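PDB 2QIP: NYN domain-containing protein from Vibrio parahaemolyticus, which is of unproven function but probably acts as a nuclease that cleaves RNA. Local coordinates for residues F33-F38 and H68-V73; D101-A106 and Q130-K135; G97-A102 and S122-R127. All blocks are in the same frame, centred on the assembly; numbering follows the deposited sequence.

All three contacts lie within one NYN domain, a parallel sheet with helices on both faces. Contact 1 comes first along the chain and joins helix 35-42 to helix 61-73. Contacts 2 and 3 follow, and both pair helix 95-105 with helix 122-132. Their centres are about 8 Å apart, and they share Asp101 and Ala102. Contact 1 is on the other side of the chain's centre, its centre about 25 Å from that of contact 2 and 23 Å from that of contact 3. The sheet thus carries a separate helix pair on each face. Contacts 2 and 3 also touch the second subunit, so their helix pair serves the dimer too.

Contact 1: F33-F38 and H68-V73; sequences FDYNQF and HILRGV
Tyr35 lays its ring against the CD2 methyl of Leu70, where helix 35-42 meets helix 61-73. The side chain leaves the backbone with CG opposite the carbonyl carbon. This chi1 of -78° swings the ring toward the other helix, and chi2 near -91° turns its face to Leu70. Tyr35 CB already meets the methyl, with Leu70 CD2 3.9 Å away. Tyr35 CG is the closest atom, at 3.5 Å from Leu70 CD2. The two CD atoms follow, with Tyr35 CD1 at 3.6 Å from Leu70 CD2. Farther out the ring draws back slowly, and Tyr35 CZ is 4.1 Å from Leu70 CD2. At the tip, Tyr35 OH leads on past the methyl, 5.0 Å from Leu70 CD2. The methyl therefore sits over the face but toward the CG end, a CH-pi contact 16° off the ring normal. The opposite face is filled by Phe33, whose CD2 lies above the ring centre. The tyrosine ring is thus clamped between an aromatic edge and a methyl group.

Val73 makes the second part of the contact. Its CG1 reaches the backbone, 3.8 Å from Tyr35 O. Its CG2 turns to the more exposed side and lies 3.5 Å from Asn36 OD1. Just before the helix, Asp34 is the N-cap. Its OD1 accepts from Gln37 N, met from above the carboxylate plane.

The two helices lie side by side on one face of the parallel sheet. Leu70 rests on Val77 of strand 76-79. Tyr35 reaches Val16 of strand 10-17, Val21 of helix 18-29 and Phe75 in the loop after helix 61-73.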
# COMPACT_ATOMS: atom_id res chain seq x y z
N PHE A 33 -4.51 21.44 10.05
CA PHE A 33 -3.49 20.90 10.95
C PHE A 33 -2.33 21.86 11.12
O PHE A 33 -1.85 22.46 10.14
CB PHE A 33 -2.98 19.61 10.32
CG PHE A 33 -2.12 18.75 11.19
CD1 PHE A 33 -2.62 18.11 12.32
CD2 PHE A 33 -0.81 18.51 10.81
CE1 PHE A 33 -1.81 17.25 13.09
CE2 PHE A 33 0.01 17.66 11.57
CZ PHE A 33 -0.51 17.03 12.71
N ASP A 34 -1.87 22.01 12.37
CA ASP A 34 -0.72 22.86 12.67
C ASP A 34 0.57 22.03 12.59
O ASP A 34 0.97 21.37 13.56
CB ASP A 34 -0.87 23.50 14.05
CG ASP A 34 0.22 24.50 14.37
OD1 ASP A 34 1.26 24.51 13.65
OD2 ASP A 34 0.03 25.28 15.34
N TYR A 35 1.21 22.08 11.43
CA TYR A 35 2.40 21.26 11.23
C TYR A 35 3.58 21.72 12.09
O TYR A 35 4.43 20.89 12.44
CB TYR A 35 2.79 21.26 9.76
CG TYR A 35 1.94 20.34 8.93
CD1 TYR A 35 2.31 19.01 8.74
CD2 TYR A 35 0.77 20.80 8.32
CE1 TYR A 35 1.53 18.15 7.96
CE2 TYR A 35 -0.02 19.95 7.54
CZ TYR A 35 0.37 18.63 7.37
OH TYR A 35 -0.39 17.78 6.61
N ASN A 36 3.64 23.01 12.42
CA ASN A 36 4.70 23.46 13.32
C ASN A 36 4.53 22.90 14.74
O ASN A 36 5.50 22.47 15.36
CB ASN A 36 4.76 24.97 13.39
CG ASN A 36 5.51 25.58 12.24
OD1 ASN A 36 6.71 25.37 12.09
ND2 ASN A 36 4.81 26.38 11.44
N GLN A 37 3.30 22.89 15.24
CA GLN A 37 3.04 22.33 16.57
C GLN A 37 3.32 20.83 16.57
O GLN A 37 3.92 20.31 17.50
CB GLN A 37 1.57 22.58 16.99
CG GLN A 37 1.30 22.33 18.48
CD GLN A 37 2.01 23.34 19.37
OE1 GLN A 37 2.51 24.37 18.88
NE2 GLN A 37 2.05 23.08 20.67
N PHE A 38 2.85 20.15 15.53
CA PHE A 38 3.13 18.72 15.42
C PHE A 38 4.64 18.45 15.43
O PHE A 38 5.11 17.59 16.17
CB PHE A 38 2.47 18.10 14.18
CG PHE A 38 2.99 16.72 13.89
CD1 PHE A 38 2.54 15.63 14.63
CD2 PHE A 38 3.95 16.52 12.90
CE1 PHE A 38 3.04 14.36 14.41
CE2 PHE A 38 4.47 15.25 12.68
CZ PHE A 38 4.02 14.17 13.44
N HIS A 68 6.05 24.58 0.44
CA HIS A 68 7.23 25.29 0.85
C HIS A 68 7.28 25.42 2.38
O HIS A 68 8.33 25.23 2.99
CB HIS A 68 7.22 26.68 0.20
CG HIS A 68 8.39 27.54 0.56
ND1 HIS A 68 9.68 27.26 0.16
CD2 HIS A 68 8.46 28.67 1.30
CE1 HIS A 68 10.50 28.19 0.62
NE2 HIS A 68 9.79 29.06 1.32
N ILE A 69 6.13 25.71 3.00
CA ILE A 69 6.06 25.77 4.47
C ILE A 69 6.46 24.41 5.07
O ILE A 69 7.28 24.36 6.00
CB ILE A 69 4.66 26.20 4.93
CG1 ILE A 69 4.45 27.69 4.60
CG2 ILE A 69 4.47 25.90 6.43
CD1 ILE A 69 3.03 28.15 4.75
N LEU A 70 5.92 23.33 4.52
CA LEU A 70 6.27 22.01 5.05
C LEU A 70 7.76 21.72 5.00
O LEU A 70 8.31 21.15 5.93
CB LEU A 70 5.53 20.91 4.31
CG LEU A 70 4.02 20.88 4.45
CD1 LEU A 70 3.44 19.72 3.65
CD2 LEU A 70 3.57 20.82 5.92
N ARG A 71 8.41 22.09 3.89
CA ARG A 71 9.85 21.87 3.79
C ARG A 71 10.58 22.67 4.87
O ARG A 71 11.52 22.17 5.48
CB ARG A 71 10.37 22.22 2.40
CG ARG A 71 9.80 21.36 1.28
CD ARG A 71 10.41 21.68 -0.10
NE ARG A 71 9.63 20.98 -1.10
CZ ARG A 71 8.67 21.56 -1.82
NH1 ARG A 71 8.44 22.87 -1.71
NH2 ARG A 71 7.95 20.83 -2.65
N GLY A 72 10.10 23.89 5.11
CA GLY A 72 10.64 24.76 6.17
C GLY A 72 10.52 24.19 7.57
O GLY A 72 11.39 24.39 8.41
N VAL A 73 9.41 23.50 7.83
CA VAL A 73 9.20 22.84 9.11
C VAL A 73 10.23 21.74 9.32
O VAL A 73 10.67 21.48 10.46
CB VAL A 73 7.77 22.25 9.18
CG1 VAL A 73 7.60 21.39 10.44
CG2 VAL A 73 6.74 23.39 9.19

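Contact 2: D101-A106 and Q130-K135; sequences DAIEIA and QRYNKK. With EDO (1,2-ethanediol), chain D; EDO (1,2-ethanediol), chain B; EDO (1,2-ethanediol), chain C.
Lys134 folds back to bind the carbonyl oxygen of Ala106, close to the turn after helix 95-105. Its chain bends at chi2 (-50°) and chi4 (71°), and this brings Lys134 NZ to 3.0 Å from Ala106 O. The donor is tilted 16° from the carbonyl plane. The strongest partner of the same ammonium group is Val109 O. One lysine thus gathers the turn that follows helix 95-105. An ethanediol, probably from the crystallisation liquor, takes a further bond from NZ.

Tyr132 packs beside this polar group. Ala106 CB lies 3.8 Å from Tyr132 CD2, an off-centre CH-pi contact with the ring. Near the hydroxyl, Ile103 crosses the tyrosine at about a right angle, with its CG2 3.9 Å from Tyr132 OH. A water ties the two helices here. It donates to Ile103 O at 2.8 Å and is hydrogen-bonded to Tyr132 OH at the same distance.

Lys135 begins strand 135-140. The contact lies near the last turns of two adjacent helices in the repeated beta-alpha-beta layout of the Rossmann-like PIN fold.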
# COMPACT_ATOMS: atom_id res chain seq x y z
N ASP A 101 7.89 2.97 1.94
CA ASP A 101 8.89 3.77 2.66
C ASP A 101 8.94 3.43 4.15
O ASP A 101 10.03 3.45 4.75
CB ASP A 101 8.61 5.27 2.47
CG ASP A 101 9.00 5.78 1.09
OD1 ASP A 101 9.65 5.03 0.30
OD2 ASP A 101 8.67 6.96 0.82
N ALA A 102 7.78 3.14 4.76
CA ALA A 102 7.75 2.86 6.18
C ALA A 102 8.51 1.56 6.47
O ALA A 102 9.27 1.48 7.42
CB ALA A 102 6.32 2.75 6.67
N ILE A 103 8.29 0.54 5.63
CA ILE A 103 9.08 -0.71 5.82
C ILE A 103 10.56 -0.50 5.59
O ILE A 103 11.40 -1.05 6.32
CB ILE A 103 8.57 -1.82 4.91
CG1 ILE A 103 7.26 -2.33 5.45
CG2 ILE A 103 9.61 -2.96 4.77
CD1 ILE A 103 7.34 -3.03 6.85
N GLU A 104 10.91 0.30 4.57
CA GLU A 104 12.31 0.59 4.31
C GLU A 104 13.00 1.29 5.48
O GLU A 104 14.18 1.02 5.77
CB GLU A 104 12.47 1.38 3.01
CG GLU A 104 12.51 0.51 1.79
CD GLU A 104 12.67 1.33 0.53
OE1 GLU A 104 11.99 1.01 -0.46
OE2 GLU A 104 13.44 2.32 0.56
N ILE A 105 12.31 2.21 6.15
CA ILE A 105 12.96 2.99 7.19
C ILE A 105 12.93 2.29 8.55
O ILE A 105 13.74 2.60 9.41
CB ILE A 105 12.36 4.44 7.26
CG1 ILE A 105 13.33 5.41 7.97
CG2 ILE A 105 10.99 4.44 7.96
CD1 ILE A 105 14.59 5.70 7.21
N ALA A 106 12.00 1.35 8.74
CA ALA A 106 11.87 0.67 10.04
C ALA A 106 13.20 0.16 10.65
O ALA A 106 13.44 0.34 11.83
CB ALA A 106 10.85 -0.46 9.95
N GLN A 130 6.17 -6.99 13.73
CA GLN A 130 6.57 -8.41 13.58
C GLN A 130 7.99 -8.55 13.07
O GLN A 130 8.83 -9.29 13.63
CB GLN A 130 5.63 -9.13 12.62
CG GLN A 130 4.22 -9.32 13.13
CD GLN A 130 3.31 -9.86 12.04
OE1 GLN A 130 3.50 -9.60 10.84
NE2 GLN A 130 2.30 -10.62 12.46
N ARG A 131 8.29 -7.85 11.98
CA ARG A 131 9.57 -8.08 11.31
C ARG A 131 10.71 -7.31 11.95
O ARG A 131 11.84 -7.84 12.04
CB ARG A 131 9.47 -7.75 9.82
CG ARG A 131 8.51 -8.70 9.13
CD ARG A 131 8.48 -8.56 7.63
NE ARG A 131 9.74 -8.94 6.97
CZ ARG A 131 10.16 -10.18 6.75
NH1 ARG A 131 9.49 -11.24 7.21
NH2 ARG A 131 11.32 -10.37 6.12
N TYR A 132 10.44 -6.07 12.40
CA TYR A 132 11.52 -5.21 12.91
C TYR A 132 11.43 -4.94 14.41
O TYR A 132 12.31 -4.31 14.99
CB TYR A 132 11.57 -3.89 12.13
CG TYR A 132 11.78 -4.15 10.66
CD1 TYR A 132 13.06 -4.40 10.16
CD2 TYR A 132 10.70 -4.23 9.79
CE1 TYR A 132 13.25 -4.70 8.81
CE2 TYR A 132 10.87 -4.54 8.45
CZ TYR A 132 12.14 -4.76 7.97
OH TYR A 132 12.32 -5.06 6.63
N ASN A 133 10.33 -5.40 15.02
CA ASN A 133 10.07 -5.15 16.44
C ASN A 133 10.34 -3.72 16.87
O ASN A 133 10.91 -3.47 17.95
CB ASN A 133 10.80 -6.15 17.34
CG ASN A 133 10.25 -6.18 18.75
OD1 ASN A 133 9.06 -5.88 18.99
ND2 ASN A 133 11.10 -6.56 19.69
N LYS A 134 9.93 -2.77 16.02
CA LYS A 134 10.02 -1.35 16.37
C LYS A 134 8.66 -0.86 16.87
O LYS A 134 7.64 -1.54 16.69
CB LYS A 134 10.53 -0.53 15.18
CG LYS A 134 11.86 -1.03 14.59
CD LYS A 134 12.98 -1.27 15.60
CE LYS A 134 14.26 -1.82 14.94
NZ LYS A 134 14.97 -0.80 14.11
N LYS A 135 8.67 0.30 17.54
CA LYS A 135 7.43 0.90 18.03
C LYS A 135 6.77 1.69 16.93
O LYS A 135 7.46 2.21 16.03
CB LYS A 135 7.72 1.85 19.20
CG LYS A 135 8.38 1.18 20.40
CD LYS A 135 7.41 0.36 21.19
CE LYS A 135 8.09 -0.22 22.44
NZ LYS A 135 7.13 -1.08 23.17
C1 EDO D . 6.37 -11.18 7.35
O1 EDO D . 5.38 -11.79 6.52
C2 EDO D . 6.46 -11.83 8.72
O2 EDO D . 5.88 -10.94 9.68
C1 EDO B . 14.42 2.63 -2.21
O1 EDO B . 13.87 3.87 -1.76
C2 EDO B . 15.46 2.80 -3.30
O2 EDO B . 14.88 2.39 -4.54
C1 EDO C . 17.42 1.71 15.52
O1 EDO C . 16.44 0.84 16.11
C2 EDO C . 18.80 1.28 15.99
O2 EDO C . 19.74 1.95 15.15
O HOH W 1 13.32 -2.81 5.27

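Contact 3: G97-A102 and S122-R127; sequences GITLDA and SLLVER. With EDO (1,2-ethanediol), chain E.
Leu124 of helix 122-132 fills the groove beside Ile98, Thr99 and Ala102 of helix 95-105. The two helices cover the same face of the parallel sheet in this Rossmann-like PIN-clan fold. Their short segments run nearly parallel, at 7°, with axes 10.6 Å apart.

The contact is apolar, and Leu124 carries it from the side of helix 122-132. Its CG stands opposite the backbone nitrogen (chi1 166°) and points at the other helix, while chi2 of 62° places the two methyls. Both face one methyl of the partner: Ala102 CB is 3.7 Å from Leu124 CD2 and 3.8 Å from Leu124 CD1. Leu124 CD1 also nears the backbone, 4.1 Å from Thr99 O. Leu124 CD2 has a looser neighbour in Ile98, whose CG2 is 4.4 Å away from it. Apolar packing goes on around the pair, with Ile98 and Ala102 on Leu15 of strand 10-17, and with Thr99 on Val96 and Leu123 on Trp94 of the second subunit.

Hydrogen bonds and charges lie around this apolar centre. Thr99 OG1 is bonded to Asp95 O, one turn back in its own helix. Salt bridges cross to the second subunit, where Arg127 NH1 reaches Asp101 OD1 and Glu104 OE1, and Asp101 OD1 pairs in return with Arg127 NH1 of that subunit. Elsewhere on helix 122-132, a bound ethanediol donates through O1 to Glu126 OE1 at 3.0 Å.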
# COMPACT_ATOMS: atom_id res chain seq x y z
N GLY A 97 2.89 3.97 -1.55
CA GLY A 97 4.20 4.58 -1.35
C GLY A 97 4.58 4.75 0.12
O GLY A 97 5.75 4.58 0.50
N ILE A 98 3.60 5.04 0.97
CA ILE A 98 3.84 5.12 2.42
C ILE A 98 4.23 3.74 2.97
O ILE A 98 5.17 3.63 3.78
CB ILE A 98 2.60 5.72 3.14
CG1 ILE A 98 2.52 7.23 2.83
CG2 ILE A 98 2.67 5.50 4.68
CD1 ILE A 98 1.22 7.91 3.32
N THR A 99 3.55 2.69 2.50
CA THR A 99 3.87 1.34 2.91
C THR A 99 5.31 0.99 2.53
O THR A 99 6.07 0.47 3.36
CB THR A 99 2.87 0.33 2.33
OG1 THR A 99 1.57 0.66 2.83
CG2 THR A 99 3.19 -1.11 2.74
N LEU A 100 5.68 1.27 1.27
CA LEU A 100 7.06 0.98 0.83
C LEU A 100 8.10 1.68 1.71
O LEU A 100 9.08 1.07 2.14
CB LEU A 100 7.24 1.44 -0.62
CG LEU A 100 6.53 0.61 -1.67
CD1 LEU A 100 6.63 1.35 -2.99
CD2 LEU A 100 7.11 -0.79 -1.77
N ASP A 101 7.89 2.97 1.94
CA ASP A 101 8.89 3.77 2.66
C ASP A 101 8.94 3.43 4.15
O ASP A 101 10.03 3.45 4.75
CB ASP A 101 8.61 5.27 2.47
CG ASP A 101 9.00 5.78 1.09
OD1 ASP A 101 9.65 5.03 0.30
OD2 ASP A 101 8.67 6.96 0.82
N ALA A 102 7.78 3.14 4.76
CA ALA A 102 7.75 2.86 6.18
C ALA A 102 8.51 1.56 6.47
O ALA A 102 9.27 1.48 7.42
CB ALA A 102 6.32 2.75 6.67
N SER A 122 -3.22 -0.54 9.27
CA SER A 122 -3.08 -1.53 10.36
C SER A 122 -2.13 -2.65 9.95
O SER A 122 -1.34 -3.13 10.78
CB SER A 122 -4.43 -2.13 10.74
OG SER A 122 -5.28 -1.09 11.17
N LEU A 123 -2.23 -3.09 8.69
CA LEU A 123 -1.36 -4.18 8.26
C LEU A 123 0.11 -3.77 8.25
O LEU A 123 1.01 -4.59 8.52
CB LEU A 123 -1.74 -4.72 6.88
CG LEU A 123 -2.91 -5.72 6.84
CD1 LEU A 123 -4.23 -5.07 7.23
CD2 LEU A 123 -3.02 -6.35 5.47
N LEU A 124 0.34 -2.49 7.96
CA LEU A 124 1.70 -1.95 7.95
C LEU A 124 2.26 -1.86 9.37
O LEU A 124 3.41 -2.24 9.62
CB LEU A 124 1.72 -0.58 7.26
CG LEU A 124 2.98 0.26 7.45
CD1 LEU A 124 4.23 -0.43 6.86
CD2 LEU A 124 2.74 1.65 6.85
N VAL A 125 1.43 -1.37 10.30
CA VAL A 125 1.85 -1.29 11.70
C VAL A 125 2.24 -2.69 12.19
O VAL A 125 3.32 -2.89 12.78
CB VAL A 125 0.73 -0.67 12.55
CG1 VAL A 125 1.02 -0.83 14.04
CG2 VAL A 125 0.51 0.81 12.14
N GLU A 126 1.36 -3.66 11.95
CA GLU A 126 1.61 -5.05 12.37
C GLU A 126 2.92 -5.56 11.77
O GLU A 126 3.70 -6.21 12.46
CB GLU A 126 0.44 -5.95 11.95
CG GLU A 126 0.65 -7.43 12.18
CD GLU A 126 -0.51 -8.25 11.64
OE1 GLU A 126 -0.69 -8.29 10.40
OE2 GLU A 126 -1.25 -8.81 12.46
N ARG A 127 3.17 -5.28 10.50
CA ARG A 127 4.37 -5.83 9.84
C ARG A 127 5.64 -5.20 10.40
O ARG A 127 6.66 -5.87 10.54
CB ARG A 127 4.29 -5.64 8.33
CG ARG A 127 5.19 -6.59 7.55
CD ARG A 127 4.74 -8.06 7.63
NE ARG A 127 3.36 -8.26 7.20
CZ ARG A 127 2.99 -8.66 5.97
NH1 ARG A 127 3.90 -8.91 5.05
NH2 ARG A 127 1.70 -8.77 5.66
C1 EDO E . -3.68 -6.07 11.13
O1 EDO E . -3.54 -7.33 10.45
C2 EDO E . -5.16 -5.89 11.42
O2 EDO E . -5.56 -6.92 12.33